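Local structure of uncharacterized protein (Legionella longbeachae NSW150, 4JZA) at residues K554-I559 with I619-Y625; L161-E165 with S602-H608; A597-M601 with E633-L638; L474-A479 with Y524-E528; A353-L357 with D565-L569. The protein is a phosphoinositide phosphatase that probably removes the 3-phosphate from phosphatidylinositol 3-phosphate, consistent with a role in lipid metabolism at the pathogen-host interface. Residues are numbered along the deposited sequence.

Contact 1 (K554-I559 with I619-Y625)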
# COMPACT_ATOMS: atom_id res chain seq x y z
N LYS A 554 1.49 -4.38 12.44
CA LYS A 554 0.25 -5.11 12.64
C LYS A 554 0.42 -6.59 12.91
O LYS A 554 -0.55 -7.27 13.20
CB LYS A 554 -0.70 -4.90 11.47
CG LYS A 554 -0.02 -4.74 10.13
CD LYS A 554 -1.03 -4.78 9.01
CE LYS A 554 -0.40 -5.23 7.71
NZ LYS A 554 -0.35 -6.71 7.60
N ASP A 555 1.64 -7.10 12.81
CA ASP A 555 1.81 -8.54 12.86
C ASP A 555 2.57 -9.08 14.06
O ASP A 555 1.96 -9.52 15.01
CB ASP A 555 2.40 -9.03 11.54
CG ASP A 555 1.49 -8.72 10.37
OD1 ASP A 555 0.30 -9.04 10.46
OD2 ASP A 555 1.96 -8.16 9.38
N ARG A 556 3.89 -9.02 14.03
CA ARG A 556 4.66 -9.48 15.15
C ARG A 556 4.33 -8.63 16.37
O ARG A 556 4.26 -9.12 17.48
CB ARG A 556 6.15 -9.47 14.84
CG ARG A 556 6.60 -10.72 14.13
CD ARG A 556 8.10 -10.80 14.00
NE ARG A 556 8.72 -11.13 15.27
CZ ARG A 556 10.03 -11.19 15.47
NH1 ARG A 556 10.85 -10.96 14.47
NH2 ARG A 556 10.50 -11.49 16.66
N LYS A 557 4.14 -7.35 16.12
CA LYS A 557 3.80 -6.40 17.16
C LYS A 557 2.46 -6.73 17.81
O LYS A 557 2.30 -6.59 19.01
CB LYS A 557 3.77 -4.99 16.59
CG LYS A 557 3.56 -3.91 17.62
CD LYS A 557 4.67 -3.93 18.65
CE LYS A 557 4.37 -2.96 19.77
NZ LYS A 557 5.32 -3.14 20.90
N ALA A 558 1.50 -7.16 17.00
CA ALA A 558 0.21 -7.56 17.52
C ALA A 558 0.36 -8.76 18.43
O ALA A 558 -0.31 -8.88 19.43
CB ALA A 558 -0.74 -7.87 16.38
N ILE A 559 1.22 -9.69 18.04
CA ILE A 559 1.49 -10.86 18.84
C ILE A 559 2.13 -10.53 20.19
O ILE A 559 1.80 -11.13 21.20
CB ILE A 559 2.30 -11.90 18.04
CG1 ILE A 559 1.40 -12.56 17.01
CG2 ILE A 559 2.87 -12.98 18.94
CD1 ILE A 559 2.16 -13.14 15.84
N ILE A 619 -3.67 -12.04 10.93
CA ILE A 619 -2.32 -11.86 11.40
C ILE A 619 -1.38 -12.68 10.52
O ILE A 619 -1.64 -13.80 10.15
CB ILE A 619 -2.19 -12.38 12.84
CG1 ILE A 619 -3.10 -11.60 13.81
CG2 ILE A 619 -0.74 -12.35 13.35
CD1 ILE A 619 -2.84 -10.12 13.79
N LYS A 620 -0.23 -12.13 10.24
CA LYS A 620 0.75 -12.79 9.43
C LYS A 620 1.36 -13.98 10.14
O LYS A 620 1.78 -13.86 11.29
CB LYS A 620 1.85 -11.80 9.10
CG LYS A 620 2.40 -11.92 7.70
CD LYS A 620 1.38 -11.48 6.64
CE LYS A 620 1.83 -11.97 5.26
NZ LYS A 620 1.96 -13.45 5.08
N THR A 621 1.36 -15.12 9.46
CA THR A 621 2.20 -16.25 9.81
C THR A 621 2.13 -16.64 11.30
O THR A 621 3.12 -16.79 11.95
CB THR A 621 3.61 -15.88 9.26
OG1 THR A 621 3.76 -16.43 7.96
CG2 THR A 621 4.63 -16.44 9.95
N PRO A 622 0.92 -16.81 11.86
CA PRO A 622 0.84 -17.08 13.29
C PRO A 622 1.56 -18.35 13.74
O PRO A 622 2.13 -18.37 14.83
CB PRO A 622 -0.67 -17.25 13.54
CG PRO A 622 -1.34 -16.61 12.39
CD PRO A 622 -0.42 -16.84 11.24
N GLU A 623 1.48 -19.40 12.93
CA GLU A 623 2.08 -20.69 13.27
C GLU A 623 3.62 -20.60 13.29
O GLU A 623 4.28 -21.45 13.88
CB GLU A 623 1.61 -21.81 12.33
CG GLU A 623 0.23 -22.37 12.69
CD GLU A 623 -0.42 -23.23 11.60
OE1 GLU A 623 -0.09 -23.06 10.42
OE2 GLU A 623 -1.30 -24.07 11.91
N TRP A 624 4.20 -19.57 12.70
CA TRP A 624 5.64 -19.42 12.87
C TRP A 624 5.99 -18.75 14.18
O TRP A 624 6.93 -19.15 14.81
CB TRP A 624 6.25 -18.64 11.73
CG TRP A 624 7.68 -18.40 11.93
CD1 TRP A 624 8.30 -17.21 12.01
CD2 TRP A 624 8.70 -19.39 12.08
NE1 TRP A 624 9.65 -17.38 12.20
CE2 TRP A 624 9.91 -18.71 12.24
CE3 TRP A 624 8.69 -20.79 12.08
CZ2 TRP A 624 11.10 -19.37 12.42
CZ3 TRP A 624 9.86 -21.44 12.25
CH2 TRP A 624 11.06 -20.73 12.44
N TYR A 625 5.23 -17.72 14.55
CA TYR A 625 5.55 -16.81 15.69
C TYR A 625 5.00 -17.32 17.04
O TYR A 625 5.48 -16.89 18.14
CB TYR A 625 5.01 -15.39 15.41
CG TYR A 625 5.69 -14.74 14.25
CD1 TYR A 625 7.05 -14.51 14.29
CD2 TYR A 625 4.99 -14.38 13.09
CE1 TYR A 625 7.72 -13.95 13.21
CE2 TYR A 625 5.64 -13.78 12.00
CZ TYR A 625 7.03 -13.57 12.07
OH TYR A 625 7.78 -12.99 11.05

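Contact 2 (L161-E165 with S602-H608)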
# COMPACT_ATOMS: atom_id res chain seq x y z
N LEU A 161 -10.74 -5.25 28.85
CA LEU A 161 -10.80 -4.42 27.66
C LEU A 161 -9.44 -4.29 27.03
O LEU A 161 -8.49 -3.88 27.67
CB LEU A 161 -11.30 -3.02 28.02
CG LEU A 161 -12.78 -2.71 27.81
CD1 LEU A 161 -13.66 -3.86 28.24
CD2 LEU A 161 -13.16 -1.45 28.57
N GLN A 162 -9.36 -4.64 25.75
CA GLN A 162 -8.20 -4.33 24.95
C GLN A 162 -8.54 -3.05 24.21
O GLN A 162 -9.62 -2.94 23.63
CB GLN A 162 -7.91 -5.43 23.97
CG GLN A 162 -7.79 -6.81 24.57
CD GLN A 162 -7.60 -7.78 23.46
OE1 GLN A 162 -6.78 -7.57 22.69
NE2 GLN A 162 -8.28 -8.80 23.37
N VAL A 163 -7.64 -2.09 24.27
CA VAL A 163 -7.88 -0.77 23.73
C VAL A 163 -6.79 -0.29 22.78
O VAL A 163 -5.59 -0.32 23.13
CB VAL A 163 -7.96 0.22 24.88
CG1 VAL A 163 -8.12 1.64 24.39
CG2 VAL A 163 -9.12 -0.15 25.75
N ASP A 164 -7.16 0.18 21.59
CA ASP A 164 -6.14 0.84 20.70
C ASP A 164 -6.64 2.17 20.21
O ASP A 164 -7.62 2.24 19.47
CB ASP A 164 -5.74 -0.03 19.49
CG ASP A 164 -4.74 -1.12 19.85
OD1 ASP A 164 -5.15 -2.15 20.41
OD2 ASP A 164 -3.55 -0.97 19.57
N GLU A 165 -5.99 3.22 20.67
CA GLU A 165 -6.41 4.57 20.37
C GLU A 165 -5.50 5.04 19.25
O GLU A 165 -4.29 5.00 19.36
CB GLU A 165 -6.36 5.47 21.66
CG GLU A 165 -7.58 5.26 22.59
CD GLU A 165 -7.45 5.68 24.07
OE1 GLU A 165 -6.40 5.49 24.72
OE2 GLU A 165 -8.47 6.14 24.62
N SER A 602 -10.24 -13.16 20.42
CA SER A 602 -11.13 -12.02 20.47
C SER A 602 -11.06 -11.30 19.14
O SER A 602 -12.04 -10.64 18.69
CB SER A 602 -10.73 -11.07 21.60
OG SER A 602 -9.46 -10.50 21.37
N ARG A 603 -9.87 -11.43 18.53
CA ARG A 603 -9.59 -10.89 17.21
C ARG A 603 -9.45 -9.40 17.27
O ARG A 603 -9.53 -8.73 16.26
CB ARG A 603 -10.67 -11.23 16.18
CG ARG A 603 -10.84 -12.72 15.92
CD ARG A 603 -11.48 -12.99 14.57
NE ARG A 603 -10.59 -13.92 13.94
CZ ARG A 603 -10.00 -13.77 12.77
NH1 ARG A 603 -10.25 -12.73 11.98
NH2 ARG A 603 -9.16 -14.69 12.39
N HIS A 604 -9.27 -8.86 18.46
CA HIS A 604 -9.04 -7.45 18.54
C HIS A 604 -7.86 -7.00 17.66
O HIS A 604 -7.99 -6.07 16.88
CB HIS A 604 -8.77 -7.10 19.97
CG HIS A 604 -8.31 -5.69 20.16
ND1 HIS A 604 -9.18 -4.63 20.21
CD2 HIS A 604 -7.06 -5.17 20.32
CE1 HIS A 604 -8.50 -3.51 20.32
NE2 HIS A 604 -7.21 -3.81 20.40
N GLN A 605 -6.69 -7.63 17.77
CA GLN A 605 -5.55 -7.23 16.95
C GLN A 605 -5.81 -7.46 15.48
O GLN A 605 -5.26 -6.76 14.63
CB GLN A 605 -4.31 -8.04 17.33
CG GLN A 605 -3.77 -7.74 18.73
CD GLN A 605 -3.38 -6.29 18.91
OE1 GLN A 605 -3.16 -5.58 17.95
NE2 GLN A 605 -3.29 -5.85 20.14
N HIS A 606 -6.60 -8.47 15.15
CA HIS A 606 -6.83 -8.79 13.76
C HIS A 606 -7.57 -7.62 13.12
O HIS A 606 -7.28 -7.22 11.97
CB HIS A 606 -7.69 -10.05 13.59
CG HIS A 606 -7.06 -11.32 14.08
ND1 HIS A 606 -6.55 -11.47 15.36
CD2 HIS A 606 -6.98 -12.54 13.51
CE1 HIS A 606 -6.14 -12.71 15.52
NE2 HIS A 606 -6.41 -13.39 14.42
N GLU A 607 -8.53 -7.09 13.87
CA GLU A 607 -9.34 -5.97 13.44
C GLU A 607 -8.53 -4.70 13.28
O GLU A 607 -8.72 -3.92 12.32
CB GLU A 607 -10.48 -5.73 14.42
CG GLU A 607 -11.44 -6.89 14.41
CD GLU A 607 -12.30 -6.91 13.15
OE1 GLU A 607 -12.72 -8.04 12.71
OE2 GLU A 607 -12.56 -5.77 12.62
N HIS A 608 -7.63 -4.51 14.21
CA HIS A 608 -6.74 -3.35 14.15
C HIS A 608 -5.92 -3.40 12.87
O HIS A 608 -5.93 -2.45 12.12
CB HIS A 608 -5.84 -3.30 15.38
CG HIS A 608 -5.15 -1.99 15.56
ND1 HIS A 608 -3.80 -1.83 15.37
CD2 HIS A 608 -5.63 -0.78 15.92
CE1 HIS A 608 -3.47 -0.58 15.61
NE2 HIS A 608 -4.57 0.08 15.94
O HOH W 1 -4.12 -7.26 22.60

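Contact 3 (A597-M601 with E633-L638)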
# COMPACT_ATOMS: atom_id res chain seq x y z
N ALA A 597 -4.82 -17.65 24.07
CA ALA A 597 -5.77 -18.10 23.07
C ALA A 597 -7.02 -17.21 23.13
O ALA A 597 -7.53 -16.78 22.09
CB ALA A 597 -6.12 -19.58 23.29
N ASP A 598 -7.48 -16.88 24.32
CA ASP A 598 -8.67 -15.99 24.44
C ASP A 598 -8.48 -14.65 23.79
O ASP A 598 -9.40 -14.14 23.13
CB ASP A 598 -9.03 -15.73 25.91
CG ASP A 598 -9.81 -16.87 26.52
OD1 ASP A 598 -10.27 -17.75 25.77
OD2 ASP A 598 -9.95 -16.87 27.75
N LEU A 599 -7.30 -14.06 24.02
CA LEU A 599 -7.00 -12.74 23.50
C LEU A 599 -6.88 -12.80 21.99
O LEU A 599 -7.49 -12.01 21.30
CB LEU A 599 -5.74 -12.17 24.15
CG LEU A 599 -5.92 -11.74 25.63
CD1 LEU A 599 -4.62 -11.19 26.15
CD2 LEU A 599 -6.97 -10.67 25.85
N TYR A 600 -6.13 -13.79 21.50
CA TYR A 600 -5.94 -13.98 20.08
C TYR A 600 -7.29 -14.15 19.44
O TYR A 600 -7.60 -13.49 18.47
CB TYR A 600 -4.99 -15.15 19.81
CG TYR A 600 -4.68 -15.34 18.34
CD1 TYR A 600 -5.58 -15.95 17.49
CD2 TYR A 600 -3.47 -14.88 17.81
CE1 TYR A 600 -5.32 -16.11 16.17
CE2 TYR A 600 -3.20 -15.00 16.47
CZ TYR A 600 -4.13 -15.62 15.65
OH TYR A 600 -3.87 -15.75 14.31
N MSE A 601 -8.13 -15.01 20.00
CA MSE A 601 -9.45 -15.25 19.38
C MSE A 601 -10.47 -14.14 19.55
O MSE A 601 -11.47 -14.16 18.92
CB MSE A 601 -10.04 -16.52 19.93
CG MSE A 601 -9.19 -17.71 19.45
SE MSE A 601 -9.72 -19.45 20.20
CE MSE A 601 -11.58 -19.41 19.56
N GLU A 633 -3.96 -25.08 20.73
CA GLU A 633 -5.17 -24.78 21.46
C GLU A 633 -6.14 -23.95 20.62
O GLU A 633 -7.34 -24.21 20.62
CB GLU A 633 -4.81 -24.03 22.76
CG GLU A 633 -6.00 -23.60 23.62
CD GLU A 633 -6.80 -24.77 24.18
OE1 GLU A 633 -6.38 -25.93 23.99
OE2 GLU A 633 -7.84 -24.52 24.82
N ILE A 634 -5.62 -22.94 19.90
CA ILE A 634 -6.49 -22.11 19.05
C ILE A 634 -7.11 -22.97 17.96
O ILE A 634 -8.34 -22.90 17.70
CB ILE A 634 -5.72 -20.99 18.38
CG1 ILE A 634 -5.26 -19.99 19.45
CG2 ILE A 634 -6.62 -20.27 17.37
CD1 ILE A 634 -4.08 -19.13 19.04
N ARG A 635 -6.26 -23.78 17.30
CA ARG A 635 -6.69 -24.67 16.25
C ARG A 635 -7.80 -25.58 16.70
O ARG A 635 -8.75 -25.81 15.96
CB ARG A 635 -5.53 -25.51 15.71
CG ARG A 635 -4.64 -24.88 14.61
CD ARG A 635 -3.56 -25.89 14.24
NE ARG A 635 -2.22 -25.35 14.26
CZ ARG A 635 -1.21 -25.83 14.99
NH1 ARG A 635 -1.40 -26.84 15.81
NH2 ARG A 635 -0.00 -25.27 14.94
N LYS A 636 -7.69 -26.10 17.91
CA LYS A 636 -8.64 -27.09 18.38
C LYS A 636 -9.89 -26.38 18.87
O LYS A 636 -10.99 -26.79 18.58
CB LYS A 636 -7.98 -28.02 19.41
CG LYS A 636 -6.91 -28.93 18.75
CD LYS A 636 -6.24 -29.95 19.67
CE LYS A 636 -5.45 -29.31 20.82
NZ LYS A 636 -4.76 -30.33 21.65
N ARG A 637 -9.75 -25.25 19.53
CA ARG A 637 -10.94 -24.50 19.88
C ARG A 637 -11.85 -24.15 18.67
O ARG A 637 -13.09 -24.10 18.79
CB ARG A 637 -10.54 -23.22 20.61
CG ARG A 637 -10.17 -23.41 22.07
CD ARG A 637 -9.79 -22.06 22.61
NE ARG A 637 -9.22 -22.02 23.94
CZ ARG A 637 -9.13 -20.91 24.65
NH1 ARG A 637 -9.61 -19.78 24.16
NH2 ARG A 637 -8.59 -20.92 25.86
N LEU A 638 -11.22 -23.88 17.52
CA LEU A 638 -11.94 -23.57 16.29
C LEU A 638 -12.23 -24.79 15.43
O LEU A 638 -12.87 -24.66 14.41
CB LEU A 638 -11.12 -22.56 15.47
CG LEU A 638 -10.98 -21.17 16.08
CD1 LEU A 638 -9.93 -20.37 15.35
CD2 LEU A 638 -12.30 -20.44 16.00

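Contact 4 (L474-A479 with Y524-E528)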
# COMPACT_ATOMS: atom_id res chain seq x y z
N LEU A 474 18.42 -21.13 11.88
CA LEU A 474 17.49 -20.29 12.60
C LEU A 474 18.20 -19.00 12.97
O LEU A 474 19.39 -19.02 13.25
CB LEU A 474 17.04 -20.99 13.89
CG LEU A 474 15.93 -20.29 14.68
CD1 LEU A 474 14.64 -20.11 13.89
CD2 LEU A 474 15.64 -21.06 15.95
N TYR A 475 17.47 -17.89 12.97
CA TYR A 475 17.98 -16.59 13.48
C TYR A 475 17.10 -16.15 14.64
O TYR A 475 15.87 -16.17 14.51
CB TYR A 475 17.92 -15.51 12.41
CG TYR A 475 18.89 -15.67 11.28
CD1 TYR A 475 18.59 -16.51 10.20
CD2 TYR A 475 20.10 -14.97 11.27
CE1 TYR A 475 19.48 -16.66 9.15
CE2 TYR A 475 20.99 -15.12 10.22
CZ TYR A 475 20.68 -15.97 9.17
OH TYR A 475 21.58 -16.12 8.13
N TYR A 476 17.71 -15.80 15.76
CA TYR A 476 16.99 -15.48 16.99
C TYR A 476 17.84 -14.59 17.88
O TYR A 476 18.99 -14.34 17.57
CB TYR A 476 16.61 -16.74 17.74
CG TYR A 476 17.78 -17.62 18.07
CD1 TYR A 476 18.34 -18.45 17.12
CD2 TYR A 476 18.34 -17.62 19.34
CE1 TYR A 476 19.42 -19.25 17.42
CE2 TYR A 476 19.41 -18.42 19.65
CZ TYR A 476 19.95 -19.23 18.69
OH TYR A 476 21.01 -20.03 18.99
N THR A 477 17.27 -14.08 18.96
CA THR A 477 18.07 -13.28 19.88
C THR A 477 19.07 -14.17 20.60
O THR A 477 18.72 -15.16 21.21
CB THR A 477 17.19 -12.60 20.94
OG1 THR A 477 15.98 -12.14 20.33
CG2 THR A 477 17.91 -11.43 21.54
N GLN A 478 20.33 -13.78 20.54
CA GLN A 478 21.40 -14.52 21.18
C GLN A 478 21.38 -14.31 22.68
O GLN A 478 20.89 -13.30 23.16
CB GLN A 478 22.75 -14.12 20.60
CG GLN A 478 22.89 -14.38 19.11
CD GLN A 478 22.79 -15.85 18.75
OE1 GLN A 478 23.72 -16.62 18.96
NE2 GLN A 478 21.65 -16.24 18.20
N ALA A 479 21.92 -15.26 23.42
CA ALA A 479 22.01 -15.16 24.86
C ALA A 479 22.88 -13.97 25.23
O ALA A 479 22.63 -13.28 26.21
CB ALA A 479 22.57 -16.43 25.45
N TYR A 524 11.78 -21.81 20.76
CA TYR A 524 12.45 -20.55 20.45
C TYR A 524 11.46 -19.43 20.21
O TYR A 524 11.75 -18.29 20.50
CB TYR A 524 13.31 -20.67 19.19
CG TYR A 524 14.60 -21.40 19.36
CD1 TYR A 524 15.70 -20.78 19.93
CD2 TYR A 524 14.73 -22.70 18.94
CE1 TYR A 524 16.89 -21.44 20.10
CE2 TYR A 524 15.91 -23.38 19.12
CZ TYR A 524 16.99 -22.74 19.68
OH TYR A 524 18.15 -23.45 19.85
N ALA A 525 10.31 -19.76 19.64
CA ALA A 525 9.27 -18.77 19.41
C ALA A 525 8.83 -18.21 20.75
O ALA A 525 8.73 -17.01 20.94
CB ALA A 525 8.09 -19.38 18.64
N GLY A 526 8.56 -19.09 21.69
CA GLY A 526 8.13 -18.64 22.99
C GLY A 526 9.18 -17.85 23.72
O GLY A 526 8.87 -16.88 24.46
N ARG A 527 10.43 -18.23 23.52
CA ARG A 527 11.49 -17.54 24.18
C ARG A 527 11.44 -16.09 23.73
O ARG A 527 11.51 -15.17 24.58
CB ARG A 527 12.84 -18.15 23.89
CG ARG A 527 14.02 -17.32 24.39
CD ARG A 527 15.30 -18.15 24.41
NE ARG A 527 16.48 -17.33 24.65
CZ ARG A 527 17.10 -16.59 23.73
NH1 ARG A 527 16.68 -16.57 22.47
NH2 ARG A 527 18.16 -15.87 24.09
N GLU A 528 11.29 -15.88 22.41
CA GLU A 528 11.18 -14.53 21.86
C GLU A 528 10.04 -13.68 22.43
O GLU A 528 10.21 -12.48 22.62
CB GLU A 528 11.04 -14.58 20.34
CG GLU A 528 12.27 -15.12 19.65
CD GLU A 528 13.54 -14.34 19.90
OE1 GLU A 528 13.52 -13.13 20.00
OE2 GLU A 528 14.61 -14.91 19.94

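Contact 5 (A353-L357 with D565-L569)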
# COMPACT_ATOMS: atom_id res chain seq x y z
N ALA A 353 -1.94 3.91 20.38
CA ALA A 353 -1.56 3.54 21.72
C ALA A 353 -2.44 2.42 22.22
O ALA A 353 -3.66 2.56 22.22
CB ALA A 353 -1.69 4.73 22.64
N HIS A 354 -1.79 1.35 22.67
CA HIS A 354 -2.46 0.13 23.12
C HIS A 354 -2.44 0.12 24.61
O HIS A 354 -1.38 0.34 25.21
CB HIS A 354 -1.76 -1.17 22.61
CG HIS A 354 -2.48 -2.42 23.01
ND1 HIS A 354 -2.07 -3.19 24.07
CD2 HIS A 354 -3.63 -2.97 22.57
CE1 HIS A 354 -2.93 -4.17 24.26
NE2 HIS A 354 -3.89 -4.07 23.35
N SER A 355 -3.59 -0.16 25.21
CA SER A 355 -3.68 -0.28 26.66
C SER A 355 -4.65 -1.40 26.99
O SER A 355 -5.37 -1.89 26.13
CB SER A 355 -4.07 1.07 27.33
OG SER A 355 -5.35 1.47 26.92
N LEU A 356 -4.65 -1.78 28.26
CA LEU A 356 -5.43 -2.88 28.79
C LEU A 356 -6.25 -2.40 30.02
O LEU A 356 -5.67 -1.87 30.98
CB LEU A 356 -4.46 -3.99 29.19
CG LEU A 356 -5.05 -5.37 29.45
CD1 LEU A 356 -5.81 -6.00 28.27
CD2 LEU A 356 -3.89 -6.23 29.87
N LEU A 357 -7.56 -2.54 29.95
CA LEU A 357 -8.42 -2.09 31.05
C LEU A 357 -9.28 -3.21 31.66
O LEU A 357 -9.88 -4.02 30.96
CB LEU A 357 -9.37 -1.00 30.60
CG LEU A 357 -8.77 0.19 29.88
CD1 LEU A 357 -9.90 1.16 29.61
CD2 LEU A 357 -7.65 0.88 30.64
N ASP A 565 -0.24 -8.51 27.08
CA ASP A 565 -1.55 -8.47 27.75
C ASP A 565 -1.80 -9.76 28.58
O ASP A 565 -2.23 -9.71 29.72
CB ASP A 565 -2.70 -8.25 26.76
CG ASP A 565 -2.82 -6.79 26.29
OD1 ASP A 565 -2.30 -5.88 27.00
OD2 ASP A 565 -3.46 -6.55 25.20
N ALA A 566 -1.53 -10.92 28.00
CA ALA A 566 -1.81 -12.15 28.69
C ALA A 566 -1.00 -12.30 29.98
O ALA A 566 -1.49 -12.87 30.95
CB ALA A 566 -1.53 -13.34 27.79
N MSE A 567 0.24 -11.82 30.00
CA MSE A 567 1.06 -11.91 31.22
C MSE A 567 0.46 -11.03 32.29
O MSE A 567 0.36 -11.41 33.46
CB MSE A 567 2.49 -11.51 30.91
CG MSE A 567 3.15 -12.63 30.11
SE MSE A 567 5.04 -12.20 29.80
CE MSE A 567 5.64 -12.45 31.67
N ILE A 568 0.03 -9.83 31.91
CA ILE A 568 -0.61 -8.90 32.83
C ILE A 568 -1.91 -9.53 33.35
O ILE A 568 -2.14 -9.52 34.54
CB ILE A 568 -0.82 -7.51 32.16
CG1 ILE A 568 0.55 -6.85 31.93
CG2 ILE A 568 -1.69 -6.57 32.98
CD1 ILE A 568 0.48 -5.70 30.96
N LEU A 569 -2.74 -10.13 32.50
CA LEU A 569 -3.95 -10.77 32.98
C LEU A 569 -3.66 -11.95 33.90
O LEU A 569 -4.40 -12.20 34.87
CB LEU A 569 -4.83 -11.24 31.82
CG LEU A 569 -5.36 -10.05 31.03
CD1 LEU A 569 -6.12 -10.53 29.82
CD2 LEU A 569 -6.23 -9.12 31.87

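Contact 1 (K554-I559 with I619-Y625)
This is a partly buried loop-and-helix contact at the start of helix 556-574, burying 397 Å² against segment 619-625, a loop and the short helix 622-625. One hydrogen bond crosses it: K620 N donates to D555 OD1 (3.1 Å, 154°). The other carboxylate oxygen, D555 OD2, forms a salt bridge with K554 NZ at 3.3 Å, so this aspartate, at the N-cap position but making no capping bond with its side chain, ties the preceding lysine to a remote backbone amide. The K620 amine is turned elsewhere, chiefly to D648. Beside this polar pair lies an apolar patch: I559 CD1 meets I619 CG2 at 3.9 Å and Y625 CB at 3.7 Å, while A558 CB touches I619 CD1 at 4.0 Å. R556 CG sits 3.6 Å from the Y625 ring centroid, 15° off the ring normal, a CH-pi contact in which the aliphatic part of R556 lies over the ring face. Reading back from R556 to C550 gives the CX5R spacing. A loop of that spacing between strand 545-549 and helix 556-574 is consistent with the phosphate-binding P-loop of cysteine-based phosphatases, with K554 and D555 as its last variable positions.

Contact 2 (L161-E165 with S602-H608)
Strand 161-165 and helix 604-608 run 16° from parallel with axes 9.9 Å apart, and long side chains bridge this buried gap. Q162 and D164 both direct CB toward the helix, whereas V163 between them points away. H604, with chi1 t (171°), reaches across to the strand, and its NE2 donates to D164 OD1 at 2.6 Å and 170°; the place of that oxygen is less sure in the model. The ring's other nitrogen, ND1, bonds T147. Q162 covers one ring face: its CB is 3.8 Å from the H604 centroid, 11° off the normal. Extended from there (chi1 m, chi2 t), the Q162 amide gives NE2 to S602 OG at 2.9 Å, although S602 also bonds L599 O, and its OE1 accepts a hydrogen bond from water 1 at 2.7 Å. That water accepts from Q605 NE2 at 3.0 Å, bridging strand and helix. H608, also t, presents a ring face to D164 OD2, with CD2 3.6 Å from D164 CB. R374 binds both D164 OD2 and Q605 OE1. Helix 604-612 thus lies along one face of the sheet over strand 159-166, which runs between strands 144-150 and 352-359, with helix 556-574 alongside at Q605.

Contact 3 (A597-M601 with E633-L638)
Two helices, 587-602 and 628-637, pack obliquely here: the short axes cross at -63° with a closest approach of 10.4 Å, and 383 Å² is buried. A597 leads, its CA only 5.7 Å from that of I634. Its small CB fits among the longer side chains, 4.0 Å from I634 CG1 and 3.6 Å from R637 CZ, where it lies over one face of the guanidinium. D598 starts with CB directed away, yet its carboxylate bends back so that OD1 forms a salt bridge with R637 NH1 at 2.7 Å (150°). R637 NE pairs within its own helix with E633 OE2 at 3.0 Å, making a three-residue charge network. Y600 offers a ring face to I634, whose CD1 is 4.2 Å from the centroid and 27° off the normal; the hydroxyl bonds D647 on helix 643-652. M601, a selenomethionine in this crystal, ends the segment. Its CG meets I634 CG2 at 4.2 Å, its SE comes within 3.6 Å of R637 CD, and its CE rests 3.8 Å from L638 CD2.

Contact 4 (L474-A479 with Y524-E528)
Y524, in the first turn of helix 524-542, directs its CB toward the strand-and-loop segment 474-479. L474 CD2 sits over one face of its ring, 3.7 Å from the centroid and 20° off the normal, a CH-pi contact whose closest pair, L474 CD2 to Y524 CD2, is 3.5 Å. The Y476 ring approaches obliquely, centroids 4.9 Å apart and planes at 49°, with Y476 CE2 4.0 Å from Y524 CE1. One helical turn on, R527 extends with three t angles, and both ends of its guanidinium converge on a single carbonyl: NH1 donates to T477 O at 2.8 Å (150°) and NH2 to the same T477 O at 3.0 Å (137°). Its NE bonds V511 O, and NH2 also bonds L512 O, so the group joins the end of helix 501-513 to the loop beyond the two-stranded sheet 469-470/474-475. Helix 524-542 runs on to strand 545-549 of the large mixed sheet, which places this contact at the start of the helix-strand unit preceding the probable phosphate-binding loop. E528, with chi1 and chi2 both m, folds its carboxylate onto T477 alone of the facing segment for its hydrogen bonds: T477 N donates to OE2 of E528 at 3.0 Å (162°), and T477 OG1 donates to E528 OE1 at 2.7 Å. The threonine hydroxyl is also hydrogen-bonded to H466 ND1. Alongside, Y476 CB lies 3.5 Å from E528 OE2.

Contact 5 (A353-L357 with D565-L569)
L356 drops its side chain between three residues of helix 565-569, and its 93 Å² of covered surface is the largest share of the 221 Å² buried here. With CB pointing toward the helix and chi1 t (-165°), chi2 p (60°), the leucine carries CD2 to 3.8 Å from I568 CG2 and 4.2 Å from L569 CD2; the same methyl lies 3.3 Å from D565 OD1. These three partners lie on one side of the helix because D565 and L569 are a single turn apart, joined by the backbone bond from L569 N to D565 O at 2.9 Å. S355 and L357 point away from the helix, leaving H354 and L356 as the strand residues that meet it. The helix axis runs 22° from the strand direction at a closest approach of 10.0 Å, the layered packing of an alpha/beta fold: helix 556-574 lies on a face of the mixed sheet, where strand 352-359 has antiparallel neighbours 159-166 and 365-374. L569 reaches both of them, at V160 and L368. H354 turns a ring edge toward the D565 carboxylate. The strongest polar partner of D565 is R372 on the next strand (salt bridge OD1 to NH1). Elsewhere on the helix, M567, a selenomethionine, packs on F530, S533 and L537 of helix 524-542, and A566 touches F592 and V596 of helix 587-602.

How the contacts relate
Contacts 2 and 5 are fully buried and use adjacent strands, 159-166 and 352-359, linked by backbone pairing; each sets a nearly parallel helix on the sheet. Their chemistry differs: contact 2 is a polar, water-bridged network, contact 5 leucine packing beside a charge. Contacts 1, 3 and 4 are partly buried: 1 mixes a hydrogen bond with CH-pi and apolar packing, 3 pairs helices around a salt-bridge network, and 4 ties a loop to a helix by hydrogen bonds to T477. Contacts 1 and 5 share helix 556-574 without touching (nearest atoms about 7 Å). A salt bridge, E623 OE2 to R635 NE (2.8 Å), ties contacts 1 and 3; contact 4 touches only contact 1, through W624 and Y625.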